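Local coordinates for protein nuclease NucT (Helicobacter pylori, PDB 6EHI) that is a nuclease of the phospholipase D-like (PLD) family, assembled from two copies of a chain folded as a mixed beta sheet flanked by helices, at residues S33-A37 with K149-M155; V60-Y66 with T86-K92. The protein carries 1 engineered substitution. One frame throughout, in Å; residues are numbered along the deposited sequence.

Contacts 1 and 2 illustrate two ways of joining parts of one PLD-like domain: laying a helix on a sheet and zipping two strands together. Contact 2, between neighbouring parallel strands 59-65 and 86-91, is largely buried and held mainly by regular backbone hydrogen bonds with apolar packing on both sheet faces. Contact 1, on one face of the same sheet, is only partly buried; it relies on side chains, with one tyrosine and lysine methylenes doing most of the work. Strand 33-38 lies next to strand 59-65, so the two contacts touch directly: Lys35 NZ probably hydrogen-bonds Gln61 OE1 at 2.8 Å, and Met155 CB of the helix comes within 3.7 Å of Ile63 CD1.

Contact 1 (S33-A37 with K149-M155)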
# COMPACT_ATOMS: atom_id res chain seq x y z
N SER A 33 -6.72 -17.76 13.00
CA SER A 33 -6.59 -17.67 11.56
C SER A 33 -5.73 -16.52 11.09
O SER A 33 -5.54 -15.49 11.77
CB SER A 33 -7.94 -17.51 10.88
OG SER A 33 -8.57 -16.32 11.25
N VAL A 34 -5.16 -16.76 9.90
CA VAL A 34 -4.32 -15.75 9.26
C VAL A 34 -4.70 -15.75 7.80
O VAL A 34 -4.63 -16.78 7.11
CB VAL A 34 -2.80 -16.02 9.45
CG1 VAL A 34 -2.00 -15.03 8.63
CG2 VAL A 34 -2.38 -15.93 10.89
N LYS A 35 -5.18 -14.59 7.34
CA LYS A 35 -5.62 -14.40 6.02
C LYS A 35 -4.78 -13.34 5.35
O LYS A 35 -4.67 -12.21 5.84
CB LYS A 35 -7.10 -14.00 6.00
CG LYS A 35 -8.08 -15.13 6.50
CD LYS A 35 -9.52 -14.64 6.65
CE LYS A 35 -10.40 -15.70 7.26
NZ LYS A 35 -10.70 -16.72 6.20
N ILE A 36 -4.15 -13.70 4.21
CA ILE A 36 -3.16 -12.78 3.63
C ILE A 36 -3.43 -12.64 2.16
O ILE A 36 -3.73 -13.64 1.47
CB ILE A 36 -1.73 -13.32 3.78
CG1 ILE A 36 -1.34 -13.38 5.25
CG2 ILE A 36 -0.68 -12.55 2.95
CD1 ILE A 36 -0.25 -14.40 5.65
N ALA A 37 -3.40 -11.40 1.65
CA ALA A 37 -3.32 -11.15 0.21
C ALA A 37 -2.09 -10.33 -0.04
O ALA A 37 -1.97 -9.29 0.59
CB ALA A 37 -4.54 -10.43 -0.24
N LYS A 149 -12.42 -8.91 5.87
CA LYS A 149 -12.79 -10.34 5.85
C LYS A 149 -13.82 -10.66 4.77
O LYS A 149 -13.67 -11.66 4.03
CB LYS A 149 -13.22 -10.88 7.21
CG LYS A 149 -12.06 -11.18 8.15
CD LYS A 149 -12.53 -11.79 9.48
CE LYS A 149 -11.66 -12.99 9.85
NZ LYS A 149 -12.13 -13.70 11.06
N SER A 150 -14.83 -9.78 4.58
CA SER A 150 -15.86 -10.07 3.62
C SER A 150 -15.37 -10.12 2.19
O SER A 150 -15.70 -11.04 1.39
CB SER A 150 -17.02 -9.03 3.76
OG SER A 150 -17.89 -9.17 2.66
N TYR A 151 -14.53 -9.12 1.86
CA TYR A 151 -14.05 -9.10 0.51
C TYR A 151 -12.93 -10.11 0.36
O TYR A 151 -12.72 -10.47 -0.72
CB TYR A 151 -13.60 -7.73 0.08
CG TYR A 151 -14.75 -6.76 -0.15
CD1 TYR A 151 -15.50 -6.84 -1.25
CD2 TYR A 151 -15.02 -5.78 0.76
CE1 TYR A 151 -16.56 -5.97 -1.49
CE2 TYR A 151 -16.12 -4.91 0.57
CZ TYR A 151 -16.85 -5.01 -0.57
OH TYR A 151 -17.95 -4.23 -0.92
N TYR A 152 -12.24 -10.43 1.43
CA TYR A 152 -11.21 -11.47 1.35
C TYR A 152 -11.84 -12.81 0.85
O TYR A 152 -11.32 -13.49 -0.06
CB TYR A 152 -10.51 -11.66 2.68
CG TYR A 152 -9.31 -12.58 2.52
CD1 TYR A 152 -8.07 -12.11 2.15
CD2 TYR A 152 -9.45 -13.94 2.63
CE1 TYR A 152 -6.98 -12.97 2.00
CE2 TYR A 152 -8.37 -14.80 2.51
CZ TYR A 152 -7.11 -14.32 2.17
OH TYR A 152 -6.03 -15.17 1.99
N GLN A 153 -12.93 -13.17 1.44
CA GLN A 153 -13.70 -14.37 0.99
C GLN A 153 -14.12 -14.35 -0.43
O GLN A 153 -13.98 -15.37 -1.12
CB GLN A 153 -14.94 -14.53 1.90
CG GLN A 153 -14.57 -14.90 3.32
CD GLN A 153 -13.62 -16.09 3.47
OE1 GLN A 153 -13.99 -17.21 3.20
NE2 GLN A 153 -12.38 -15.83 3.85
N LYS A 154 -14.52 -13.18 -0.95
CA LYS A 154 -14.83 -13.01 -2.36
C LYS A 154 -13.58 -13.19 -3.23
O LYS A 154 -13.60 -13.91 -4.23
CB LYS A 154 -15.46 -11.63 -2.68
CG LYS A 154 -16.91 -11.47 -2.20
CD LYS A 154 -17.66 -10.29 -2.83
CE LYS A 154 -17.47 -10.05 -4.32
NZ LYS A 154 -18.41 -10.72 -5.26
N MET A 155 -12.46 -12.57 -2.78
CA MET A 155 -11.20 -12.81 -3.46
C MET A 155 -10.84 -14.31 -3.52
O MET A 155 -10.29 -14.79 -4.57
CB MET A 155 -10.07 -12.04 -2.81
CG MET A 155 -10.33 -10.56 -3.07
SD MET A 155 -9.14 -9.52 -2.16
CE MET A 155 -7.65 -9.88 -3.05
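Lys35 lays its aliphatic root over one face of the Tyr152 ring, with CB 3.9 Å from the ring centroid and only 14° off its normal, a close CH-pi contact. The same ring meets the strand in a second way, at its edge. With CG anti to the backbone N (chi1 -171°), Tyr152 projects from the helix toward the sheet, and its OH donates a hydrogen bond of 2.8 Å to Ile36 O. That donor stands 48° out of the carbonyl plane, not on a lone pair; the same oxygen probably also accepts the backbone N-H of Ile63. Two donors would then share one buried carbonyl, while the face and edge contacts together probably restrain the ring's rotation.

Farther along Lys35, its chain crosses that of Lys149 at about a right angle, CE against CE at 4.0 Å, a van der Waals contact of the two methylenes. Their ammonium nitrogens stay 5.9 Å apart from NZ to NZ and turn to different acceptors: Lys35 to the side-chain oxygen of Gln61, Lys149 weakly to the carbonyl of Asp113. At the C-terminal end of the strand segment, Ala37 CB meets Met155 CE at 4.2 Å.

The helix segment crosses the strand segment steeply, at 67°. Helix 142-158 reaches the strands on both sides of strand 33-38, Tyr152 also touching Ile111 of strand 108-112 and Ile63 of strand 59-65, while Met155 packs as well on Tyr14 of the second subunit.

Contact 2 (V60-Y66 with T86-K92); sequences VQIIYDY and TKVCLLK
Tyr64 and Val88 meet within the tightly packed side of this parallel strand pair: the tyrosine ring turns its edge to the valine, CE1 to CB 4.0 Å, and Leu90 brings CD2 up to the Tyr64 CB. Ile62 continues this apolar surface. Across the sheet, Ile63 and Leu91 run side by side, CG2 to CB at 3.6 Å, while Ile63 CG1 touches Cys89 SG at 3.8 Å. That sulfur is bonded to Cys159, tying strand 86-91 to the junction of helix 142-158 and strand 160-161, its edge neighbour. Between the two packed faces runs the regular parallel pattern of backbone hydrogen bonds, from Lys87 N to Val60 O through Tyr64 N to Cys89 O (2.9 Å) and on to Leu91 N to Tyr64 O. Past it, Tyr66 N reaches Leu91 O from above the carbonyl plane, 57° out of it.

The Tyr66 ring, although partly exposed, is well packed: CD2 lies 3.7 Å from Leu90 CB, and Lys92 extends over one face, placing NZ 4.4 Å from the centroid in a cation-pi contact; the ring also stacks with His70. Packing thins at Gln61 and Lys87, which share little more than CG against CB at 4.1 Å before the exposed lysine leads its chain away.

Asp65 closes the strand as the N-cap of helix 66-69, its OD2 receiving the N-H of Ser68. The chain then forms a beta-alpha-beta crossover into strand 86-91, its helix 77-80 covering Ile62, Tyr64 and Val88. Helix 44-54 packs on Val60, Ile62 and Thr86, and helix 142-158 lies over the face bearing Gln61 and Ile63.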
# COMPACT_ATOMS: atom_id res chain seq x y z
N VAL A 60 -4.08 -20.88 7.83
CA VAL A 60 -3.48 -19.84 7.08
C VAL A 60 -3.93 -19.90 5.63
O VAL A 60 -3.97 -20.97 5.01
CB VAL A 60 -1.97 -19.97 7.15
CG1 VAL A 60 -1.33 -18.88 6.36
CG2 VAL A 60 -1.53 -19.93 8.59
N GLN A 61 -4.30 -18.77 5.08
CA GLN A 61 -4.69 -18.66 3.67
C GLN A 61 -3.88 -17.49 3.07
O GLN A 61 -3.74 -16.46 3.72
CB GLN A 61 -6.15 -18.33 3.58
CG GLN A 61 -6.99 -19.50 4.07
CD GLN A 61 -8.46 -19.16 4.19
OE1 GLN A 61 -8.83 -18.11 4.73
NE2 GLN A 61 -9.33 -20.04 3.63
N ILE A 62 -3.27 -17.71 1.93
CA ILE A 62 -2.43 -16.69 1.27
C ILE A 62 -2.80 -16.59 -0.17
O ILE A 62 -2.69 -17.59 -0.86
CB ILE A 62 -0.96 -17.09 1.40
CG1 ILE A 62 -0.65 -17.53 2.83
CG2 ILE A 62 -0.05 -15.92 0.98
CD1 ILE A 62 0.79 -17.92 3.04
N ILE A 63 -3.34 -15.45 -0.62
CA ILE A 63 -3.57 -15.12 -2.05
C ILE A 63 -2.36 -14.34 -2.55
O ILE A 63 -2.06 -13.26 -1.99
CB ILE A 63 -4.86 -14.27 -2.24
CG1 ILE A 63 -6.05 -14.95 -1.53
CG2 ILE A 63 -5.02 -13.96 -3.69
CD1 ILE A 63 -7.37 -14.17 -1.51
N TYR A 64 -1.59 -14.90 -3.49
CA TYR A 64 -0.47 -14.22 -4.15
C TYR A 64 -0.85 -13.63 -5.50
O TYR A 64 -1.64 -14.26 -6.30
CB TYR A 64 0.60 -15.22 -4.39
CG TYR A 64 1.36 -15.85 -3.25
CD1 TYR A 64 0.80 -16.89 -2.43
CD2 TYR A 64 2.64 -15.36 -2.89
CE1 TYR A 64 1.53 -17.49 -1.43
CE2 TYR A 64 3.34 -15.94 -1.86
CZ TYR A 64 2.80 -16.99 -1.13
OH TYR A 64 3.49 -17.56 -0.07
N ASP A 65 -0.27 -12.50 -5.91
CA ASP A 65 -0.41 -12.08 -7.33
C ASP A 65 0.03 -13.20 -8.33
O ASP A 65 1.10 -13.82 -8.15
CB ASP A 65 0.35 -10.79 -7.62
CG ASP A 65 0.37 -10.41 -9.09
OD1 ASP A 65 -0.65 -9.94 -9.54
OD2 ASP A 65 1.43 -10.59 -9.80
N TYR A 66 -0.79 -13.40 -9.36
CA TYR A 66 -0.56 -14.51 -10.31
C TYR A 66 0.73 -14.29 -11.10
O TYR A 66 1.65 -15.10 -11.03
CB TYR A 66 -1.80 -14.64 -11.27
CG TYR A 66 -1.60 -15.75 -12.27
CD1 TYR A 66 -0.80 -15.57 -13.39
CD2 TYR A 66 -2.08 -17.01 -11.99
CE1 TYR A 66 -0.58 -16.64 -14.25
CE2 TYR A 66 -1.88 -18.06 -12.84
CZ TYR A 66 -1.10 -17.88 -13.94
OH TYR A 66 -0.88 -18.95 -14.79
N THR A 86 -2.15 -24.78 5.67
CA THR A 86 -1.82 -23.61 4.77
C THR A 86 -2.38 -23.81 3.37
O THR A 86 -2.07 -24.78 2.68
CB THR A 86 -0.32 -23.31 4.80
OG1 THR A 86 0.07 -23.29 6.19
CG2 THR A 86 0.09 -21.96 4.23
N LYS A 87 -3.20 -22.86 2.95
CA LYS A 87 -3.84 -22.79 1.62
C LYS A 87 -3.13 -21.67 0.90
O LYS A 87 -3.16 -20.54 1.37
CB LYS A 87 -5.34 -22.45 1.71
CG LYS A 87 -6.03 -22.54 0.33
CD LYS A 87 -7.45 -21.95 0.35
CE LYS A 87 -8.18 -21.96 -0.99
NZ LYS A 87 -8.24 -23.31 -1.61
N VAL A 88 -2.52 -21.95 -0.24
CA VAL A 88 -1.94 -20.86 -1.09
C VAL A 88 -2.63 -20.89 -2.43
O VAL A 88 -3.04 -21.97 -2.92
CB VAL A 88 -0.41 -20.94 -1.22
CG1 VAL A 88 0.25 -20.94 0.11
CG2 VAL A 88 -0.01 -22.12 -2.09
N CYS A 89 -2.82 -19.72 -3.06
CA CYS A 89 -3.41 -19.67 -4.35
C CYS A 89 -2.96 -18.37 -5.10
O CYS A 89 -2.21 -17.57 -4.51
CB CYS A 89 -4.93 -19.79 -4.16
SG CYS A 89 -5.65 -18.33 -3.32
N LEU A 90 -3.38 -18.19 -6.34
CA LEU A 90 -2.91 -17.13 -7.21
C LEU A 90 -4.07 -16.35 -7.74
O LEU A 90 -5.12 -16.92 -8.00
CB LEU A 90 -2.15 -17.73 -8.38
CG LEU A 90 -0.89 -18.52 -8.11
CD1 LEU A 90 -0.45 -19.44 -9.27
CD2 LEU A 90 0.19 -17.54 -7.74
N LEU A 91 -3.92 -15.03 -7.93
CA LEU A 91 -4.95 -14.22 -8.41
C LEU A 91 -4.48 -13.14 -9.34
O LEU A 91 -3.50 -12.46 -9.01
CB LEU A 91 -5.71 -13.68 -7.22
CG LEU A 91 -6.89 -12.79 -7.44
CD1 LEU A 91 -8.01 -13.50 -8.23
CD2 LEU A 91 -7.38 -12.33 -6.09
N LYS A 92 -4.98 -13.11 -10.57
CA LYS A 92 -4.74 -11.99 -11.49
C LYS A 92 -5.89 -10.98 -11.39
O LYS A 92 -6.94 -11.25 -10.91
CB LYS A 92 -4.47 -12.40 -12.99
CG LYS A 92 -5.62 -13.00 -13.73
CD LYS A 92 -5.21 -13.43 -15.17
CE LYS A 92 -4.20 -14.59 -15.14
NZ LYS A 92 -4.05 -15.52 -16.32